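Local coordinates for carboxylic ester hydrolase (Aspergillus niger, PDB 7K4O), which probably hydrolyses the ester bonds of tannins as a secreted fungal serine esterase, and holds 3,4,5-trihydroxybenzoic (gallic) acid in its pocket, at residues T146-M149 with F150-A154; L313-S316 with Q317-V321; S447-A450 with L451-Y455. All blocks are in the same frame, centred on the assembly; numbering follows the deposited sequence.

Contact 1. Residues T146-M149 with F150-A154; sequences TLYM and FAYKA
Tyr148 O takes two amide protons, from Tyr152 N at 3.0 Å and from Lys153 N at 2.9 Å, and this doubled acceptor marks a pi-bulge in helix 144-169. The donors come to the oxygen from opposite faces of its carbonyl plane. Before the bulge the bonds are ordinary i to i+4, as between Phe150 N and Thr146 O; after it the spacing is i to i+5, Ala154 N reaching Met149 O at 3.1 Å. That last donor lies in the carbonyl plane on a lone pair. The distortion shows at Tyr152, whose phi is -162°, and the helix continues beyond it.

Among the side chains, Tyr152 carries its ring between its own N and carbonyl carbon (chi1 69°), and from there the ring runs alongside that of Tyr148, both pointing the same way. The two planes are turned 66° apart, and Tyr152 OH sits at the edge of the Tyr148 ring, 3.5 Å from CD2. Facing strand 50-66, Met149 is bent at both chi2 and chi3, which folds its thioether across the stem of Lys153, SD lying 3.7 Å from Lys153 CE. The ammonium beyond is held by a salt bridge to Glu145, one turn earlier than Met149, and His66 touches both side chains. Phe150 leads the other way, to helix 187-196, where Arg190 makes a cation-pi contact with its ring and hydrogen-bonds to the carbonyls of Phe150 and Ala151. The Met149 chain ends against Ala154, the donor to Met149 O, its methyl CE 3.7 Å from Ala154 CB.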
ATOM      1  N   THR A 146       7.345  10.969 -17.159  1.00 20.54           N
ATOM      2  CA  THR A 146       7.599  10.037 -16.041  1.00 20.96           C
ATOM      3  C   THR A 146       6.560  10.233 -14.956  1.00 19.92           C
ATOM      4  O   THR A 146       6.009   9.239 -14.436  1.00 20.44           O
ATOM      5  CB  THR A 146       9.007  10.204 -15.453  1.00 22.91           C
ATOM      6  OG1 THR A 146       9.959  10.069 -16.502  1.00 22.54           O
ATOM      7  CG2 THR A 146       9.252   9.221 -14.335  1.00 22.64           C
ATOM      8  N   LEU A 147       6.309  11.483 -14.554  1.00 19.65           N
ATOM      9  CA  LEU A 147       5.330  11.798 -13.520  1.00 19.34           C
ATOM     10  C   LEU A 147       3.967  11.213 -13.882  1.00 18.75           C
ATOM     11  O   LEU A 147       3.375  10.533 -13.030  1.00 19.39           O
ATOM     12  CB  LEU A 147       5.228  13.318 -13.330  1.00 18.96           C
ATOM     13  CG  LEU A 147       4.138  13.772 -12.401  1.00 20.75           C
ATOM     14  CD1 LEU A 147       4.437  13.363 -10.976  1.00 23.47           C
ATOM     15  CD2 LEU A 147       3.939  15.280 -12.426  1.00 21.41           C
ATOM     16  N   TYR A 148       3.495  11.489 -15.091  1.00 18.84           N
ATOM     17  CA  TYR A 148       2.134  11.045 -15.489  1.00 19.32           C
ATOM     18  C   TYR A 148       2.096   9.508 -15.624  1.00 20.59           C
ATOM     19  O   TYR A 148       1.054   8.906 -15.220  1.00 19.26           O
ATOM     20  CB  TYR A 148       1.666  11.738 -16.772  1.00 19.59           C
ATOM     21  CG  TYR A 148       0.983  13.048 -16.471  1.00 19.91           C
ATOM     22  CD1 TYR A 148       1.732  14.179 -16.144  1.00 20.23           C
ATOM     23  CD2 TYR A 148      -0.389  13.199 -16.549  1.00 20.80           C
ATOM     24  CE1 TYR A 148       1.105  15.387 -15.864  1.00 22.07           C
ATOM     25  CE2 TYR A 148      -1.034  14.397 -16.245  1.00 20.86           C
ATOM     26  CZ  TYR A 148      -0.269  15.514 -15.920  1.00 22.18           C
ATOM     27  OH  TYR A 148      -0.859  16.725 -15.670  1.00 22.95           O
ATOM     28  N   MET A 149       3.110   8.905 -16.235  1.00 19.68           N
ATOM     29  CA  MET A 149       3.144   7.433 -16.356  1.00 19.33           C
ATOM     30  C   MET A 149       3.142   6.775 -14.952  1.00 18.73           C
ATOM     31  O   MET A 149       2.339   5.857 -14.712  1.00 18.58           O
ATOM     32  CB  MET A 149       4.385   7.029 -17.129  1.00 19.64           C
ATOM     33  CG  MET A 149       4.247   7.244 -18.625  1.00 20.97           C
ATOM     34  SD  MET A 149       2.994   6.136 -19.382  1.00 20.94           S
ATOM     35  CE  MET A 149       4.020   4.678 -19.581  1.00 21.33           C
ATOM     36  N   PHE A 150       3.946   7.253 -14.010  1.00 18.88           N
ATOM     37  CA  PHE A 150       3.960   6.713 -12.638  1.00 20.26           C
ATOM     38  C   PHE A 150       2.628   6.972 -11.951  1.00 21.00           C
ATOM     39  O   PHE A 150       2.077   6.083 -11.273  1.00 19.37           O
ATOM     40  CB  PHE A 150       5.114   7.339 -11.853  1.00 20.10           C
ATOM     41  CG  PHE A 150       5.366   6.797 -10.471  1.00 19.86           C
ATOM     42  CD1 PHE A 150       5.572   5.444 -10.248  1.00 21.81           C
ATOM     43  CD2 PHE A 150       5.441   7.644  -9.385  1.00 22.61           C
ATOM     44  CE1 PHE A 150       5.855   4.966  -8.981  1.00 22.02           C
ATOM     45  CE2 PHE A 150       5.677   7.159  -8.099  1.00 24.86           C
ATOM     46  CZ  PHE A 150       5.937   5.840  -7.913  1.00 22.79           C
ATOM     47  N   ALA A 151       2.084   8.185 -12.089  1.00 19.04           N
ATOM     48  CA  ALA A 151       0.850   8.615 -11.415  1.00 19.51           C
ATOM     49  C   ALA A 151      -0.305   7.685 -11.781  1.00 20.26           C
ATOM     50  O   ALA A 151      -0.984   7.259 -10.847  1.00 19.81           O
ATOM     51  CB  ALA A 151       0.508  10.050 -11.730  1.00 21.33           C
ATOM     52  N   TYR A 152      -0.572   7.526 -13.073  1.00 20.11           N
ATOM     53  CA  TYR A 152      -1.771   6.765 -13.498  1.00 19.76           C
ATOM     54  C   TYR A 152      -1.719   6.300 -14.940  1.00 21.14           C
ATOM     55  O   TYR A 152      -2.516   5.406 -15.284  1.00 19.54           O
ATOM     56  CB  TYR A 152      -3.042   7.592 -13.263  1.00 19.15           C
ATOM     57  CG  TYR A 152      -3.217   8.798 -14.147  1.00 20.10           C
ATOM     58  CD1 TYR A 152      -3.776   8.690 -15.406  1.00 22.09           C
ATOM     59  CD2 TYR A 152      -2.823  10.080 -13.717  1.00 21.11           C
ATOM     60  CE1 TYR A 152      -3.961   9.812 -16.211  1.00 25.11           C
ATOM     61  CE2 TYR A 152      -3.020  11.205 -14.500  1.00 23.12           C
ATOM     62  CZ  TYR A 152      -3.589  11.071 -15.745  1.00 27.31           C
ATOM     63  OH  TYR A 152      -3.773  12.182 -16.548  1.00 31.14           O
ATOM     64  N   LYS A 153      -0.885   6.848 -15.795  1.00 18.46           N
ATOM     65  CA  LYS A 153      -1.079   6.565 -17.231  1.00 19.28           C
ATOM     66  C   LYS A 153      -0.560   5.167 -17.557  1.00 19.25           C
ATOM     67  O   LYS A 153      -1.140   4.488 -18.460  1.00 19.58           O
ATOM     68  CB  LYS A 153      -0.410   7.643 -18.097  1.00 22.49           C
ATOM     69  CG  LYS A 153      -0.712   7.542 -19.568  1.00 27.94           C
ATOM     70  CD  LYS A 153      -0.394   8.860 -20.341  1.00 31.56           C
ATOM     71  CE  LYS A 153       1.091   9.179 -20.350  1.00 31.03           C
ATOM     72  NZ  LYS A 153       1.393  10.295 -21.280  1.00 29.26           N
ATOM     73  N   ALA A 154       0.543   4.729 -16.982  1.00 18.87           N
ATOM     74  CA  ALA A 154       1.146   3.414 -17.305  1.00 18.97           C
ATOM     75  C   ALA A 154       0.159   2.275 -16.971  1.00 18.15           C
ATOM     76  O   ALA A 154       0.026   1.309 -17.770  1.00 18.73           O
ATOM     77  CB  ALA A 154       2.442   3.200 -16.531  1.00 19.56           C
TER

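Contact 2. Residues L313-S316 with Q317-V321; sequences LHDS and QGRRV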
ATOM      1  N   LEU A 313       1.632  15.419  13.520  1.00 31.41           N
ATOM      2  CA  LEU A 313       2.095  16.798  13.216  1.00 30.97           C
ATOM      3  C   LEU A 313       1.026  17.812  13.581  1.00 29.56           C
ATOM      4  O   LEU A 313      -0.114  17.768  13.069  1.00 27.45           O
ATOM      5  CB  LEU A 313       2.483  16.896  11.748  1.00 29.92           C
ATOM      6  CG  LEU A 313       2.828  18.301  11.278  1.00 29.81           C
ATOM      7  CD1 LEU A 313       4.077  18.810  11.967  1.00 29.39           C
ATOM      8  CD2 LEU A 313       3.039  18.291   9.781  1.00 25.08           C
ATOM      9  N   HIS A 314       1.418  18.763  14.444  1.00 27.14           N
ATOM     10  CA  HIS A 314       0.630  19.981  14.749  1.00 27.61           C
ATOM     11  C   HIS A 314       1.529  21.186  14.434  1.00 25.72           C
ATOM     12  O   HIS A 314       2.741  21.033  14.478  1.00 30.48           O
ATOM     13  CB  HIS A 314       0.163  20.012  16.214  1.00 30.51           C
ATOM     14  CG  HIS A 314      -0.882  19.006  16.567  1.00 28.61           C
ATOM     15  ND1 HIS A 314      -0.607  17.653  16.554  1.00 32.64           N
ATOM     16  CD2 HIS A 314      -2.165  19.144  16.960  1.00 27.78           C
ATOM     17  CE1 HIS A 314      -1.698  17.006  16.947  1.00 30.55           C
ATOM     18  NE2 HIS A 314      -2.675  17.876  17.223  1.00 29.14           N
ATOM     19  N   ASP A 315       0.938  22.265  13.985  1.00 29.15           N
ATOM     20  CA  ASP A 315       1.713  23.451  13.567  1.00 30.43           C
ATOM     21  C   ASP A 315       2.031  24.280  14.833  1.00 37.51           C
ATOM     22  O   ASP A 315       1.663  23.866  15.957  1.00 34.10           O
ATOM     23  CB  ASP A 315       0.954  24.250  12.514  1.00 30.08           C
ATOM     24  CG  ASP A 315      -0.306  24.934  12.967  1.00 31.47           C
ATOM     25  OD1 ASP A 315      -0.555  25.038  14.227  1.00 34.28           O
ATOM     26  OD2 ASP A 315      -1.078  25.362  12.081  1.00 33.16           O
ATOM     27  N   SER A 316       2.724  25.401  14.623  1.00 39.48           N
ATOM     28  CA  SER A 316       3.265  26.285  15.696  1.00 38.97           C
ATOM     29  C   SER A 316       2.094  26.850  16.504  1.00 41.20           C
ATOM     30  O   SER A 316       2.312  27.305  17.648  1.00 45.10           O
ATOM     31  CB  SER A 316       4.152  27.384  15.094  1.00 32.64           C
ATOM     32  OG  SER A 316       3.376  28.203  14.232  1.00 38.76           O
ATOM     33  N   GLN A 317       0.871  26.811  15.988  1.00 36.34           N
ATOM     34  CA  GLN A 317      -0.318  27.290  16.750  1.00 36.63           C
ATOM     35  C   GLN A 317      -1.120  26.140  17.382  1.00 38.22           C
ATOM     36  O   GLN A 317      -2.266  26.391  17.816  1.00 37.96           O
ATOM     37  CB  GLN A 317      -1.177  28.184  15.861  1.00 43.50           C
ATOM     38  CG  GLN A 317      -0.422  29.432  15.390  1.00 52.11           C
ATOM     39  CD  GLN A 317      -0.267  30.421  16.524  1.00 62.44           C
ATOM     40  OE1 GLN A 317       0.848  30.745  16.955  1.00 62.84           O
ATOM     41  NE2 GLN A 317      -1.408  30.865  17.042  1.00 57.59           N
ATOM     42  N   GLY A 318      -0.573  24.922  17.432  1.00 37.32           N
ATOM     43  CA  GLY A 318      -1.269  23.761  18.030  1.00 35.61           C
ATOM     44  C   GLY A 318      -2.377  23.167  17.148  1.00 34.70           C
ATOM     45  O   GLY A 318      -3.117  22.298  17.635  1.00 33.02           O
ATOM     46  N   ARG A 319      -2.506  23.569  15.885  1.00 32.00           N
ATOM     47  CA  ARG A 319      -3.574  23.037  15.006  1.00 31.88           C
ATOM     48  C   ARG A 319      -3.052  21.764  14.344  1.00 28.26           C
ATOM     49  O   ARG A 319      -1.885  21.713  13.940  1.00 28.58           O
ATOM     50  CB  ARG A 319      -3.980  24.071  13.959  1.00 34.45           C
ATOM     51  CG  ARG A 319      -4.618  25.339  14.538  1.00 36.81           C
ATOM     52  CD  ARG A 319      -4.820  26.377  13.434  1.00 36.19           C
ATOM     53  NE  ARG A 319      -3.508  26.813  12.909  1.00 38.89           N
ATOM     54  CZ  ARG A 319      -3.228  28.028  12.392  1.00 42.50           C
ATOM     55  NH1 ARG A 319      -4.166  28.949  12.242  1.00 43.75           N
ATOM     56  NH2 ARG A 319      -1.996  28.315  12.014  1.00 45.72           N
ATOM     57  N   ARG A 320      -3.938  20.775  14.206  1.00 28.89           N
ATOM     58  CA  ARG A 320      -3.521  19.461  13.660  1.00 27.98           C
ATOM     59  C   ARG A 320      -3.382  19.543  12.134  1.00 23.54           C
ATOM     60  O   ARG A 320      -4.349  19.949  11.472  1.00 25.97           O
ATOM     61  CB  ARG A 320      -4.529  18.371  14.006  1.00 27.53           C
ATOM     62  CG  ARG A 320      -4.031  16.998  13.547  1.00 27.12           C
ATOM     63  CD  ARG A 320      -4.971  15.875  13.919  1.00 27.94           C
ATOM     64  NE  ARG A 320      -4.836  15.412  15.290  1.00 26.38           N
ATOM     65  CZ  ARG A 320      -3.985  14.512  15.720  1.00 29.28           C
ATOM     66  NH1 ARG A 320      -3.062  13.998  14.922  1.00 27.52           N
ATOM     67  NH2 ARG A 320      -4.044  14.144  17.005  1.00 30.07           N
ATOM     68  N   VAL A 321      -2.245  19.101  11.651  1.00 27.21           N
ATOM     69  CA  VAL A 321      -1.938  19.014  10.198  1.00 26.23           C
ATOM     70  C   VAL A 321      -2.184  17.587   9.686  1.00 26.72           C
ATOM     71  O   VAL A 321      -2.736  17.460   8.568  1.00 26.56           O
ATOM     72  CB  VAL A 321      -0.502  19.441   9.911  1.00 27.57           C
ATOM     73  CG1 VAL A 321      -0.301  19.561   8.411  1.00 28.75           C
ATOM     74  CG2 VAL A 321      -0.139  20.755  10.629  1.00 29.34           C
TER
HETATM   75  O   HOH W   1      -5.027  17.189  18.046  1.00 49.58           O
HETATM   76  O   HOH W   2       1.242  27.767  12.477  1.00 48.19           O
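Asp315 and Arg319 close a tight beta hairpin of the type I turn plus G1 bulge kind, with Gly318 at the bulge, where its positive phi of 76° suits glycine. Backbone bonds define the frame: Gly318 N to Asp315 O across the turn, Asp315 N to Arg319 O behind it, and Val321 N to Leu313 O further down. His314 and Arg320 thus form a non-hydrogen-bonded pair.

The carboxylate of Asp315 supplies the polar core. OD1 makes an Asx turn with Gln317 N at 2.9 Å and also accepts Arg319 N at 3.0 Å, the two amides arriving from opposite faces of the carboxylate. OD2 forms the salt bridge: Arg319 NE meets its syn lone pair at 2.9 Å, while NH2 approaches from above the plane. Lys380, on helix 376-390, also pairs with OD2, so two cations meet this oxygen, which probably favours its ionised state.

Contacts over flat faces join His314 and Arg320. Arg320 CA makes a CH-pi contact over one face of the His314 ring, and the arginine, bent at chi3 (-81°), curls back until His314 CE1 lies 3.6 Å from CZ, over the centre of the guanidinium, whose NH1 hydrogen-bonds to Tyr322 O.

Apolar packing is simpler, Leu313 and Val321 sharing Met383 as a neighbour. Between them, Leu313 CD2 comes to 3.7 Å from Val321 CB.

Contact 3. Residues S447-A450 with L451-Y455; sequences SAEA and LNEWY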
ATOM      1  N   SER A 447     -25.215   5.680   5.316  1.00 26.98           N
ATOM      2  CA  SER A 447     -24.147   5.920   4.308  1.00 24.23           C
ATOM      3  C   SER A 447     -23.087   4.832   4.411  1.00 26.34           C
ATOM      4  O   SER A 447     -22.543   4.443   3.357  1.00 25.68           O
ATOM      5  CB  SER A 447     -23.577   7.327   4.440  1.00 26.52           C
ATOM      6  OG  SER A 447     -23.014   7.512   5.725  1.00 26.57           O
ATOM      7  N   ALA A 448     -22.727   4.371   5.597  1.00 23.60           N
ATOM      8  CA  ALA A 448     -21.728   3.311   5.774  1.00 24.85           C
ATOM      9  C   ALA A 448     -22.237   2.021   5.114  1.00 25.74           C
ATOM     10  O   ALA A 448     -21.470   1.299   4.471  1.00 23.49           O
ATOM     11  CB  ALA A 448     -21.392   3.096   7.224  1.00 26.41           C
ATOM     12  N   GLU A 449     -23.488   1.682   5.338  1.00 24.78           N
ATOM     13  CA  GLU A 449     -24.065   0.454   4.738  1.00 25.00           C
ATOM     14  C   GLU A 449     -24.033   0.581   3.221  1.00 25.94           C
ATOM     15  O   GLU A 449     -23.718  -0.425   2.555  1.00 24.29           O
ATOM     16  CB  GLU A 449     -25.502   0.259   5.212  1.00 27.82           C
ATOM     17  CG  GLU A 449     -26.090  -1.064   4.706  1.00 26.71           C
ATOM     18  CD  GLU A 449     -26.587  -1.089   3.259  1.00 23.28           C
ATOM     19  OE1 GLU A 449     -27.022  -0.006   2.785  1.00 26.67           O
ATOM     20  OE2 GLU A 449     -26.657  -2.223   2.605  1.00 27.99           O
ATOM     21  N   ALA A 450     -24.374   1.735   2.680  1.00 24.16           N
ATOM     22  CA  ALA A 450     -24.419   1.918   1.213  1.00 24.51           C
ATOM     23  C   ALA A 450     -23.003   1.730   0.641  1.00 22.93           C
ATOM     24  O   ALA A 450     -22.826   0.958  -0.349  1.00 22.29           O
ATOM     25  CB  ALA A 450     -24.994   3.252   0.852  1.00 25.04           C
ATOM     26  N   LEU A 451     -21.994   2.325   1.281  1.00 22.67           N
ATOM     27  CA  LEU A 451     -20.608   2.179   0.767  1.00 21.47           C
ATOM     28  C   LEU A 451     -20.109   0.728   0.918  1.00 22.51           C
ATOM     29  O   LEU A 451     -19.415   0.200   0.023  1.00 23.31           O
ATOM     30  CB  LEU A 451     -19.687   3.135   1.509  1.00 21.92           C
ATOM     31  CG  LEU A 451     -18.239   3.160   0.982  1.00 22.02           C
ATOM     32  CD1 LEU A 451     -18.175   3.470  -0.505  1.00 22.98           C
ATOM     33  CD2 LEU A 451     -17.432   4.208   1.750  1.00 24.73           C
ATOM     34  N   ASN A 452     -20.451   0.084   2.031  1.00 22.12           N
ATOM     35  CA  ASN A 452     -20.043  -1.296   2.369  1.00 23.14           C
ATOM     36  C   ASN A 452     -20.692  -2.325   1.432  1.00 20.51           C
ATOM     37  O   ASN A 452     -20.240  -3.489   1.456  1.00 23.53           O
ATOM     38  CB  ASN A 452     -20.280  -1.617   3.856  1.00 24.08           C
ATOM     39  CG  ASN A 452     -19.113  -1.164   4.716  1.00 26.72           C
ATOM     40  OD1 ASN A 452     -17.991  -1.013   4.214  1.00 26.09           O
ATOM     41  ND2 ASN A 452     -19.356  -0.893   6.013  1.00 24.97           N
ATOM     42  N   GLU A 453     -21.605  -1.930   0.590  1.00 22.04           N
ATOM     43  CA  GLU A 453     -22.081  -2.855  -0.482  1.00 21.94           C
ATOM     44  C   GLU A 453     -20.955  -3.098  -1.508  1.00 23.32           C
ATOM     45  O   GLU A 453     -21.022  -4.109  -2.243  1.00 22.56           O
ATOM     46  CB  GLU A 453     -23.256  -2.252  -1.233  1.00 24.26           C
ATOM     47  CG  GLU A 453     -24.568  -2.130  -0.435  1.00 26.84           C
ATOM     48  CD  GLU A 453     -25.689  -1.459  -1.204  1.00 31.18           C
ATOM     49  OE1 GLU A 453     -26.749  -1.202  -0.613  1.00 30.89           O
ATOM     50  OE2 GLU A 453     -25.490  -1.116  -2.384  1.00 34.56           O
ATOM     51  N   TRP A 454     -19.974  -2.213  -1.650  1.00 21.58           N
ATOM     52  CA  TRP A 454     -19.011  -2.324  -2.775  1.00 20.22           C
ATOM     53  C   TRP A 454     -17.569  -1.919  -2.414  1.00 22.78           C
ATOM     54  O   TRP A 454     -16.662  -2.239  -3.167  1.00 22.33           O
ATOM     55  CB  TRP A 454     -19.536  -1.577  -4.010  1.00 21.43           C
ATOM     56  CG  TRP A 454     -19.713  -0.115  -3.777  1.00 20.94           C
ATOM     57  CD1 TRP A 454     -20.804   0.477  -3.218  1.00 22.12           C
ATOM     58  CD2 TRP A 454     -18.764   0.945  -4.057  1.00 21.15           C
ATOM     59  NE1 TRP A 454     -20.642   1.844  -3.171  1.00 23.95           N
ATOM     60  CE2 TRP A 454     -19.385   2.153  -3.645  1.00 23.23           C
ATOM     61  CE3 TRP A 454     -17.487   1.011  -4.628  1.00 23.47           C
ATOM     62  CZ2 TRP A 454     -18.777   3.404  -3.786  1.00 23.43           C
ATOM     63  CZ3 TRP A 454     -16.866   2.260  -4.683  1.00 22.48           C
ATOM     64  CH2 TRP A 454     -17.513   3.411  -4.294  1.00 22.10           C
ATOM     65  N   TYR A 455     -17.312  -1.244  -1.311  1.00 21.07           N
ATOM     66  CA  TYR A 455     -15.947  -0.812  -0.917  1.00 20.67           C
ATOM     67  C   TYR A 455     -15.809  -1.085   0.581  1.00 21.60           C
ATOM     68  O   TYR A 455     -16.398  -0.382   1.381  1.00 21.84           O
ATOM     69  CB  TYR A 455     -15.694   0.668  -1.249  1.00 21.13           C
ATOM     70  CG  TYR A 455     -14.455   1.295  -0.645  1.00 19.62           C
ATOM     71  CD1 TYR A 455     -13.392   0.527  -0.160  1.00 19.64           C
ATOM     72  CD2 TYR A 455     -14.321   2.685  -0.598  1.00 20.63           C
ATOM     73  CE1 TYR A 455     -12.263   1.130   0.418  1.00 20.07           C
ATOM     74  CE2 TYR A 455     -13.190   3.292  -0.056  1.00 20.13           C
ATOM     75  CZ  TYR A 455     -12.185   2.512   0.501  1.00 20.88           C
ATOM     76  OH  TYR A 455     -11.099   3.094   1.076  1.00 21.29           O
TER
HETATM   77  O   HOH W   3     -24.333   1.449  -2.501  1.00 37.40           O
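Glu449 and Glu453, one turn apart, join at a zinc ion through different torsions at the C-terminal end of helix 444-452. Glu449 sends CG anti to its backbone N (chi1 -175°) and then bends at chi2 (-79°), bringing OE2 round toward Glu453. Glu453 instead starts beside its own N and runs extended from CG. The chains cross with their carboxylate planes 67° apart, and Glu449 OE2 stands 3.4 Å from Glu453 OE1. Two anionic oxygens at that spacing would ordinarily repel; here both are ligands of the zinc, which probably offsets their charge. This i, i+4 pair is a common way for a helix to offer two metal ligands.

The backbone is unwinding at the same place. Leu451 N and Asn452 N keep regular i to i+4 bonds to Ser447 O and Ala448 O, but Glu453 N is shared between a weak bond to Glu449 O and one to Ala450 O, each 3.3 Å long. Leu451 O then accepts both Trp454 N and Tyr455 N, turning the chain into strand 455-460. Trp454 stacks on His405 and gives NE1 to Tyr439. Glu453 is further steadied by a water that donates to Ala450 O at 2.7 Å and to Glu453 OE2 at 2.8 Å.

In the fold
The three contacts are well separated: centres of contacts 1 and 3 lie 30 Å apart, and that of contact 2 is 33 Å from each. Contact 1 lies close to the pocket, the Phe150 side chain about 7 Å from the bound gallic acid. Its partner Arg190 and a ring neighbour of Tyr455 in contact 3, Trp193, both belong to helix 187-196, which follows Ser186, the probable nucleophile of a Ser-His-Asp triad. Contact 3 leads from a zinc site into strand 455-460, at one edge of the main sheet. Contact 2 belongs to the long insertion between sheet strands 205-209 and 410-416, about 18 Å from contact 3 by nearest atoms.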